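Local coordinates for protein Hia (Adhesin) (Haemophilus influenzae, PDB 3EMF) that probably mediates bacterial attachment to host cells as a trimeric autotransporter adhesin, this piece being one of its binding domains, BD2, at residues L9-N22 with Q30-K44. Numbering follows the deposited sequence.
Sequences LKAYGDANFNFTNN and QVQEAYKGLLNLNEK
Asn40 lies over one face of the Tyr12 ring, and this aromatic–amide stack illustrates how loop segments can pack by laying flat amides on aromatic rings. Asn40 CB stands 4.0 Å from the centroid of the Tyr12 ring, almost on its normal, in a CH-pi contact, and the amide plane is tilted only 18° from the ring. With CG opposite the backbone N (chi1 -177°), the Asn40 side chain also brings ND2 to the edge of the Phe17 ring, near its plane. Gln30 repeats the theme: its amide stacks on Phe17, the planes nearly parallel, while its aliphatic CG packs against Phe19 CZ.

The same Gln30 amide makes two hydrogen bonds to the backbone of 9-22, which fix its rotation. NE2 donates to Asp14 O at 2.6 Å, with the acceptor in the amide plane, whereas Gly13 N approaches OE1 from above that plane. A bend at chi2 (75°) turns the amide into this position, beside the type II turn Ala11–Asp14.

Both segments belong to the HiaBD2_N (GIN) region, one running up to helix 24-30 and the other starting at its last residue, and their backbones form a single beta bridge at Ala11 and Leu39. Around it Tyr12 N bonds to Leu38 O (2.9 Å), Asn40 N to Lys10 O (2.7 Å) and Gly37 N to Tyr12 O (3.0 Å). Farther along, Lys44 N donates to Asn22 OD1 at 2.8 Å.

Among the apolar contacts, Leu9 CD1 touches Leu39 CD2 (3.9 Å) and Leu41 CD2, and all three leucines also pack against a second subunit of the trimer. Water supplements the polar network, one molecule joining Lys10 N, Asn40 O and Glu43 OE1, another linking Ala11 O, Gln30 OE1 and Asn40 ND2.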
ATOM      1  N   LEU A   9      11.777  15.097   5.050  1.00 29.92           N
ATOM      2  CA  LEU A   9      11.059  14.525   3.911  1.00 22.52           C
ATOM      3  C   LEU A   9       9.989  15.450   3.340  1.00 29.19           C
ATOM      4  O   LEU A   9       9.179  16.023   4.080  1.00 29.79           O
ATOM      5  CB  LEU A   9      10.388  13.197   4.296  1.00 22.11           C
ATOM      6  CG  LEU A   9      11.309  12.035   4.662  1.00 22.37           C
ATOM      7  CD1 LEU A   9      10.490  10.858   5.243  1.00 23.20           C
ATOM      8  CD2 LEU A   9      12.151  11.606   3.451  1.00 27.64           C
ATOM      9  N   LYS A  10       9.966  15.548   2.016  1.00 28.89           N
ATOM     10  CA  LYS A  10       8.954  16.345   1.323  1.00 29.00           C
ATOM     11  C   LYS A  10       7.975  15.417   0.632  1.00 28.98           C
ATOM     12  O   LYS A  10       8.188  14.207   0.561  1.00 29.92           O
ATOM     13  CB  LYS A  10       9.597  17.252   0.272  1.00 34.32           C
ATOM     14  CG  LYS A  10      10.796  18.052   0.760  1.00 40.54           C
ATOM     15  CD  LYS A  10      11.445  18.824  -0.388  1.00 57.79           C
ATOM     16  CE  LYS A  10      12.712  19.545   0.068  1.00 68.03           C
ATOM     17  NZ  LYS A  10      12.422  20.571   1.118  1.00 74.84           N
ATOM     18  N   ALA A  11       6.901  16.001   0.125  1.00 26.96           N
ATOM     19  CA  ALA A  11       5.946  15.279  -0.681  1.00 29.03           C
ATOM     20  C   ALA A  11       6.213  15.605  -2.138  1.00 29.19           C
ATOM     21  O   ALA A  11       6.750  16.660  -2.465  1.00 27.31           O
ATOM     22  CB  ALA A  11       4.535  15.699  -0.303  1.00 32.30           C
ATOM     23  N   TYR A  12       5.831  14.705  -3.025  1.00 22.57           N
ATOM     24  CA  TYR A  12       5.829  15.052  -4.424  1.00 26.28           C
ATOM     25  C   TYR A  12       4.902  16.249  -4.634  1.00 24.98           C
ATOM     26  O   TYR A  12       3.863  16.361  -3.972  1.00 25.92           O
ATOM     27  CB  TYR A  12       5.361  13.882  -5.253  1.00 25.24           C
ATOM     28  CG  TYR A  12       6.396  12.800  -5.333  1.00 28.41           C
ATOM     29  CD1 TYR A  12       7.584  13.005  -6.014  1.00 20.10           C
ATOM     30  CD2 TYR A  12       6.198  11.574  -4.704  1.00 32.84           C
ATOM     31  CE1 TYR A  12       8.548  12.012  -6.078  1.00 33.79           C
ATOM     32  CE2 TYR A  12       7.145  10.580  -4.770  1.00 31.84           C
ATOM     33  CZ  TYR A  12       8.313  10.795  -5.457  1.00 35.01           C
ATOM     34  OH  TYR A  12       9.261   9.789  -5.519  1.00 34.25           O
ATOM     35  N   GLY A  13       5.300  17.143  -5.537  1.00 23.58           N
ATOM     36  CA  GLY A  13       4.543  18.362  -5.832  1.00 22.26           C
ATOM     37  C   GLY A  13       5.070  19.568  -5.087  1.00 35.64           C
ATOM     38  O   GLY A  13       4.684  20.697  -5.385  1.00 37.22           O
ATOM     39  N   ASP A  14       5.935  19.330  -4.104  1.00 29.12           N
ATOM     40  CA  ASP A  14       6.504  20.416  -3.316  1.00 39.30           C
ATOM     41  C   ASP A  14       7.338  21.291  -4.253  1.00 37.56           C
ATOM     42  O   ASP A  14       8.072  20.776  -5.104  1.00 36.75           O
ATOM     43  CB  ASP A  14       7.368  19.851  -2.180  1.00 42.75           C
ATOM     44  CG  ASP A  14       7.786  20.911  -1.155  1.00 61.80           C
ATOM     45  OD1 ASP A  14       8.350  21.960  -1.548  1.00 68.24           O
ATOM     46  OD2 ASP A  14       7.571  20.681   0.057  1.00 66.40           O
ATOM     47  N   ALA A  15       7.249  22.604  -4.074  1.00 39.13           N
ATOM     48  CA  ALA A  15       7.868  23.559  -5.000  1.00 44.90           C
ATOM     49  C   ALA A  15       9.393  23.553  -5.038  1.00 50.24           C
ATOM     50  O   ALA A  15       9.984  23.884  -6.067  1.00 53.70           O
ATOM     51  CB  ALA A  15       7.366  24.972  -4.717  1.00 46.29           C
ATOM     52  N   ASN A  16      10.047  23.222  -3.931  1.00 52.14           N
ATOM     53  CA  ASN A  16      11.514  23.323  -3.925  1.00 63.51           C
ATOM     54  C   ASN A  16      12.275  22.018  -4.183  1.00 55.33           C
ATOM     55  O   ASN A  16      13.437  21.882  -3.809  1.00 53.88           O
ATOM     56  CB  ASN A  16      12.040  24.059  -2.684  1.00 78.83           C
ATOM     57  CG  ASN A  16      11.261  23.731  -1.431  1.00 86.62           C
ATOM     58  OD1 ASN A  16      10.735  22.627  -1.276  1.00 86.06           O
ATOM     59  ND2 ASN A  16      11.187  24.695  -0.518  1.00 88.01           N
ATOM     60  N   PHE A  17      11.601  21.068  -4.820  1.00 51.66           N
ATOM     61  CA  PHE A  17      12.242  19.863  -5.320  1.00 48.95           C
ATOM     62  C   PHE A  17      13.176  20.321  -6.416  1.00 51.03           C
ATOM     63  O   PHE A  17      12.814  21.179  -7.224  1.00 46.42           O
ATOM     64  CB  PHE A  17      11.188  18.908  -5.881  1.00 48.73           C
ATOM     65  CG  PHE A  17      11.756  17.735  -6.641  1.00 45.88           C
ATOM     66  CD1 PHE A  17      11.993  16.536  -6.003  1.00 43.39           C
ATOM     67  CD2 PHE A  17      12.016  17.827  -7.999  1.00 42.53           C
ATOM     68  CE1 PHE A  17      12.499  15.450  -6.698  1.00 43.73           C
ATOM     69  CE2 PHE A  17      12.516  16.749  -8.701  1.00 37.51           C
ATOM     70  CZ  PHE A  17      12.759  15.558  -8.049  1.00 45.27           C
ATOM     71  N   ASN A  18      14.387  19.773  -6.440  1.00 40.40           N
ATOM     72  CA  ASN A  18      15.378  20.230  -7.409  1.00 44.05           C
ATOM     73  C   ASN A  18      15.590  19.226  -8.524  1.00 45.26           C
ATOM     74  O   ASN A  18      16.172  18.147  -8.318  1.00 35.91           O
ATOM     75  CB  ASN A  18      16.708  20.522  -6.725  1.00 51.61           C
ATOM     76  CG  ASN A  18      17.795  20.899  -7.714  1.00 58.74           C
ATOM     77  OD1 ASN A  18      18.038  20.190  -8.691  1.00 62.26           O
ATOM     78  ND2 ASN A  18      18.457  22.016  -7.462  1.00 57.34           N
ATOM     79  N   PHE A  19      15.145  19.599  -9.716  1.00 37.26           N
ATOM     80  CA  PHE A  19      15.155  18.680 -10.846  1.00 47.70           C
ATOM     81  C   PHE A  19      16.548  18.204 -11.254  1.00 48.76           C
ATOM     82  O   PHE A  19      16.721  17.049 -11.661  1.00 54.29           O
ATOM     83  CB  PHE A  19      14.396  19.288 -12.023  1.00 48.67           C
ATOM     84  CG  PHE A  19      12.928  19.371 -11.788  1.00 42.40           C
ATOM     85  CD1 PHE A  19      12.118  18.270 -12.000  1.00 44.16           C
ATOM     86  CD2 PHE A  19      12.363  20.528 -11.307  1.00 40.71           C
ATOM     87  CE1 PHE A  19      10.764  18.335 -11.768  1.00 35.88           C
ATOM     88  CE2 PHE A  19      11.009  20.602 -11.077  1.00 36.60           C
ATOM     89  CZ  PHE A  19      10.211  19.508 -11.307  1.00 35.00           C
ATOM     90  N   THR A  20      17.538  19.079 -11.121  1.00 49.24           N
ATOM     91  CA  THR A  20      18.915  18.751 -11.492  1.00 58.20           C
ATOM     92  C   THR A  20      19.466  17.552 -10.727  1.00 58.70           C
ATOM     93  O   THR A  20      20.082  16.654 -11.311  1.00 56.23           O
ATOM     94  CB  THR A  20      19.861  19.947 -11.251  1.00 69.33           C
ATOM     95  OG1 THR A  20      19.630  20.952 -12.244  1.00 75.69           O
ATOM     96  CG2 THR A  20      21.313  19.502 -11.329  1.00 72.66           C
ATOM     97  N   ASN A  21      19.226  17.547  -9.416  1.00 63.47           N
ATOM     98  CA  ASN A  21      19.834  16.582  -8.501  1.00 55.08           C
ATOM     99  C   ASN A  21      19.150  15.226  -8.485  1.00 53.38           C
ATOM    100  O   ASN A  21      19.655  14.281  -7.881  1.00 54.52           O
ATOM    101  CB  ASN A  21      19.837  17.136  -7.075  1.00 51.40           C
ATOM    102  CG  ASN A  21      20.496  18.487  -6.975  1.00 57.58           C
ATOM    103  OD1 ASN A  21      21.288  18.871  -7.833  1.00 61.05           O
ATOM    104  ND2 ASN A  21      20.178  19.219  -5.917  1.00 64.58           N
ATOM    105  N   ASN A  22      17.991  15.129  -9.127  1.00 45.98           N
ATOM    106  CA  ASN A  22      17.194  13.907  -9.053  1.00 41.02           C
ATOM    107  C   ASN A  22      17.022  13.245 -10.411  1.00 43.94           C
ATOM    108  O   ASN A  22      17.319  13.849 -11.430  1.00 40.57           O
ATOM    109  CB  ASN A  22      15.840  14.207  -8.410  1.00 35.93           C
ATOM    110  CG  ASN A  22      15.971  14.561  -6.943  1.00 38.67           C
ATOM    111  OD1 ASN A  22      16.105  13.675  -6.100  1.00 38.57           O
ATOM    112  ND2 ASN A  22      15.956  15.854  -6.633  1.00 40.91           N
ATOM    113  N   GLN A  30       7.189  13.938  -9.592  1.00 26.75           N
ATOM    114  CA  GLN A  30       7.088  15.276  -9.024  1.00 25.96           C
ATOM    115  C   GLN A  30       6.049  16.134  -9.742  1.00 28.11           C
ATOM    116  O   GLN A  30       5.354  16.940  -9.104  1.00 27.60           O
ATOM    117  CB  GLN A  30       8.467  15.942  -9.029  1.00 24.74           C
ATOM    118  CG  GLN A  30       8.465  17.453  -8.803  1.00 31.07           C
ATOM    119  CD  GLN A  30       8.197  17.852  -7.366  1.00 29.51           C
ATOM    120  OE1 GLN A  30       7.987  17.006  -6.501  1.00 25.82           O
ATOM    121  NE2 GLN A  30       8.159  19.168  -7.115  1.00 27.33           N
ATOM    122  N   VAL A  31       5.915  15.952 -11.057  1.00 28.40           N
ATOM    123  CA  VAL A  31       5.066  16.846 -11.873  1.00 25.63           C
ATOM    124  C   VAL A  31       3.666  16.315 -12.158  1.00 26.41           C
ATOM    125  O   VAL A  31       2.846  17.015 -12.781  1.00 27.22           O
ATOM    126  CB  VAL A  31       5.716  17.172 -13.235  1.00 30.23           C
ATOM    127  CG1 VAL A  31       7.027  17.906 -13.049  1.00 26.48           C
ATOM    128  CG2 VAL A  31       5.914  15.878 -14.056  1.00 29.87           C
ATOM    129  N   GLN A  32       3.382  15.086 -11.714  1.00 25.60           N
ATOM    130  CA  GLN A  32       2.056  14.496 -11.896  1.00 26.19           C
ATOM    131  C   GLN A  32       1.109  14.718 -10.705  1.00 28.48           C
ATOM    132  O   GLN A  32       1.441  14.384  -9.565  1.00 26.88           O
ATOM    133  CB  GLN A  32       2.183  12.994 -12.185  1.00 28.18           C
ATOM    134  CG  GLN A  32       2.769  12.675 -13.545  1.00 30.45           C
ATOM    135  CD  GLN A  32       2.870  11.177 -13.775  1.00 46.05           C
ATOM    136  OE1 GLN A  32       1.905  10.538 -14.196  1.00 56.30           O
ATOM    137  NE2 GLN A  32       4.043  10.611 -13.494  1.00 42.51           N
ATOM    138  N   GLU A  33      -0.077  15.264 -10.980  1.00 27.55           N
ATOM    139  CA  GLU A  33      -1.079  15.483  -9.942  1.00 25.96           C
ATOM    140  C   GLU A  33      -1.384  14.175  -9.196  1.00 28.75           C
ATOM    141  O   GLU A  33      -1.720  14.196  -8.021  1.00 29.39           O
ATOM    142  CB  GLU A  33      -2.383  16.053 -10.527  1.00 27.00           C
ATOM    143  CG  GLU A  33      -2.253  17.457 -11.134  1.00 31.09           C
ATOM    144  N   ALA A  34      -1.275  13.052  -9.893  1.00 30.95           N
ATOM    145  CA  ALA A  34      -1.537  11.737  -9.298  1.00 27.20           C
ATOM    146  C   ALA A  34      -0.667  11.444  -8.072  1.00 31.38           C
ATOM    147  O   ALA A  34      -1.102  10.771  -7.129  1.00 31.13           O
ATOM    148  CB  ALA A  34      -1.355  10.653 -10.349  1.00 30.23           C
ATOM    149  N   TYR A  35       0.565  11.947  -8.084  1.00 30.84           N
ATOM    150  CA  TYR A  35       1.499  11.689  -6.996  1.00 21.53           C
ATOM    151  C   TYR A  35       1.492  12.790  -5.964  1.00 28.95           C
ATOM    152  O   TYR A  35       2.146  12.678  -4.923  1.00 24.09           O
ATOM    153  CB  TYR A  35       2.928  11.511  -7.522  1.00 24.56           C
ATOM    154  CG  TYR A  35       3.121  10.221  -8.270  1.00 23.53           C
ATOM    155  CD1 TYR A  35       3.761   9.133  -7.679  1.00 28.45           C
ATOM    156  CD2 TYR A  35       2.636  10.081  -9.559  1.00 25.87           C
ATOM    157  CE1 TYR A  35       3.919   7.947  -8.374  1.00 36.89           C
ATOM    158  CE2 TYR A  35       2.774   8.903 -10.252  1.00 25.43           C
ATOM    159  CZ  TYR A  35       3.423   7.845  -9.666  1.00 40.96           C
ATOM    160  OH  TYR A  35       3.563   6.682 -10.391  1.00 45.63           O
ATOM    161  N   LYS A  36       0.762  13.865  -6.253  1.00 28.19           N
ATOM    162  CA  LYS A  36       0.860  15.044  -5.408  1.00 20.60           C
ATOM    163  C   LYS A  36       0.491  14.730  -3.971  1.00 23.73           C
ATOM    164  O   LYS A  36      -0.607  14.244  -3.703  1.00 23.73           O
ATOM    165  CB  LYS A  36      -0.064  16.172  -5.927  1.00 23.04           C
ATOM    166  CG  LYS A  36       0.024  17.428  -5.085  1.00 26.45           C
ATOM    167  CD  LYS A  36      -0.898  18.552  -5.632  1.00 39.05           C
ATOM    168  CE  LYS A  36      -0.886  19.771  -4.704  1.00 50.92           C
ATOM    169  NZ  LYS A  36      -2.121  20.622  -4.836  1.00 56.43           N
ATOM    170  N   GLY A  37       1.386  15.039  -3.041  1.00 24.00           N
ATOM    171  CA  GLY A  37       1.104  14.799  -1.636  1.00 28.78           C
ATOM    172  C   GLY A  37       1.587  13.446  -1.116  1.00 26.50           C
ATOM    173  O   GLY A  37       1.571  13.204   0.085  1.00 27.79           O
ATOM    174  N   LEU A  38       2.009  12.550  -1.999  1.00 29.40           N
ATOM    175  CA  LEU A  38       2.619  11.308  -1.516  1.00 25.45           C
ATOM    176  C   LEU A  38       4.035  11.628  -1.058  1.00 28.62           C
ATOM    177  O   LEU A  38       4.670  12.528  -1.597  1.00 23.54           O
ATOM    178  CB  LEU A  38       2.649  10.226  -2.607  1.00 27.31           C
ATOM    179  CG  LEU A  38       1.312   9.706  -3.135  1.00 30.81           C
ATOM    180  CD1 LEU A  38       1.513   8.574  -4.168  1.00 20.16           C
ATOM    181  CD2 LEU A  38       0.460   9.228  -1.976  1.00 30.83           C
ATOM    182  N   LEU A  39       4.526  10.873  -0.081  1.00 25.44           N
ATOM    183  CA  LEU A  39       5.848  11.093   0.478  1.00 23.28           C
ATOM    184  C   LEU A  39       6.900  10.894  -0.598  1.00 27.18           C
ATOM    185  O   LEU A  39       6.844   9.945  -1.385  1.00 28.63           O
ATOM    186  CB  LEU A  39       6.096  10.125   1.645  1.00 21.30           C
ATOM    187  CG  LEU A  39       7.142  10.503   2.701  1.00 31.40           C
ATOM    188  CD1 LEU A  39       6.794  11.857   3.324  1.00 27.20           C
ATOM    189  CD2 LEU A  39       7.219   9.408   3.777  1.00 35.00           C
ATOM    190  N   ASN A  40       7.858  11.804  -0.643  1.00 20.55           N
ATOM    191  CA  ASN A  40       8.981  11.640  -1.537  1.00 25.73           C
ATOM    192  C   ASN A  40      10.142  10.987  -0.779  1.00 30.06           C
ATOM    193  O   ASN A  40      10.915  11.655  -0.116  1.00 27.12           O
ATOM    194  CB  ASN A  40       9.421  12.972  -2.141  1.00 28.48           C
ATOM    195  CG  ASN A  40      10.548  12.789  -3.135  1.00 40.68           C
ATOM    196  OD1 ASN A  40      11.063  11.678  -3.285  1.00 33.09           O
ATOM    197  ND2 ASN A  40      10.933  13.862  -3.825  1.00 39.46           N
ATOM    198  N   LEU A  41      10.241   9.671  -0.866  1.00 27.67           N
ATOM    199  CA  LEU A  41      11.241   8.959  -0.089  1.00 35.59           C
ATOM    200  C   LEU A  41      12.614   8.980  -0.750  1.00 41.02           C
ATOM    201  O   LEU A  41      13.631   8.775  -0.089  1.00 46.55           O
ATOM    202  CB  LEU A  41      10.783   7.518   0.177  1.00 35.73           C
ATOM    203  CG  LEU A  41       9.732   7.366   1.277  1.00 34.27           C
ATOM    204  CD1 LEU A  41       9.285   5.912   1.389  1.00 34.37           C
ATOM    205  CD2 LEU A  41      10.271   7.859   2.614  1.00 29.97           C
ATOM    206  N   ASN A  42      12.651   9.255  -2.047  1.00 39.89           N
ATOM    207  CA  ASN A  42      13.882   9.068  -2.808  1.00 38.85           C
ATOM    208  C   ASN A  42      14.575  10.356  -3.249  1.00 40.80           C
ATOM    209  O   ASN A  42      15.300  10.362  -4.247  1.00 44.13           O
ATOM    210  CB  ASN A  42      13.597   8.191  -4.023  1.00 36.16           C
ATOM    211  CG  ASN A  42      14.832   7.470  -4.517  1.00 58.19           C
ATOM    212  OD1 ASN A  42      15.026   7.300  -5.721  1.00 70.75           O
ATOM    213  ND2 ASN A  42      15.684   7.054  -3.587  1.00 55.13           N
ATOM    214  N   GLU A  43      14.372  11.437  -2.499  1.00 34.31           N
ATOM    215  CA  GLU A  43      14.961  12.733  -2.858  1.00 38.04           C
ATOM    216  C   GLU A  43      16.465  12.812  -2.554  1.00 42.34           C
ATOM    217  O   GLU A  43      16.920  12.480  -1.456  1.00 39.23           O
ATOM    218  CB  GLU A  43      14.210  13.887  -2.184  1.00 39.93           C
ATOM    219  CG  GLU A  43      14.410  15.248  -2.872  1.00 50.51           C
ATOM    220  CD  GLU A  43      13.527  16.357  -2.285  1.00 64.99           C
ATOM    221  OE1 GLU A  43      12.848  16.107  -1.266  1.00 63.10           O
ATOM    222  OE2 GLU A  43      13.515  17.480  -2.841  1.00 74.99           O
ATOM    223  N   LYS A  44      17.224  13.280  -3.538  1.00 43.25           N
ATOM    224  CA  LYS A  44      18.689  13.298  -3.454  1.00 46.44           C
ATOM    225  C   LYS A  44      19.246  14.711  -3.404  1.00 49.34           C
ATOM    226  O   LYS A  44      18.543  15.680  -3.728  1.00 48.77           O
ATOM    227  CB  LYS A  44      19.279  12.549  -4.647  1.00 43.52           C
ATOM    228  CG  LYS A  44      19.151  11.055  -4.508  1.00 52.28           C
ATOM    229  CD  LYS A  44      19.321  10.354  -5.831  1.00 63.97           C
ATOM    230  CE  LYS A  44      19.688   8.902  -5.593  1.00 67.12           C
ATOM    231  NZ  LYS A  44      18.848   8.324  -4.522  1.00 60.18           N
TER
HETATM  232  O   HOH W   1      11.703  14.185   0.401  1.00 34.97           O
HETATM  233  O   HOH W   2       9.198  16.496  -3.876  1.00 31.87           O
HETATM  234  O   HOH W   3       9.310   7.906  -3.177  1.00 22.73           O
HETATM  235  O   HOH W   4      10.193  21.716  -8.166  1.00 48.10           O
HETATM  236  O   HOH W   5      15.372  18.131  -4.519  1.00 45.35           O
HETATM  237  O   HOH W   6      15.813  11.196  -7.526  1.00 38.98           O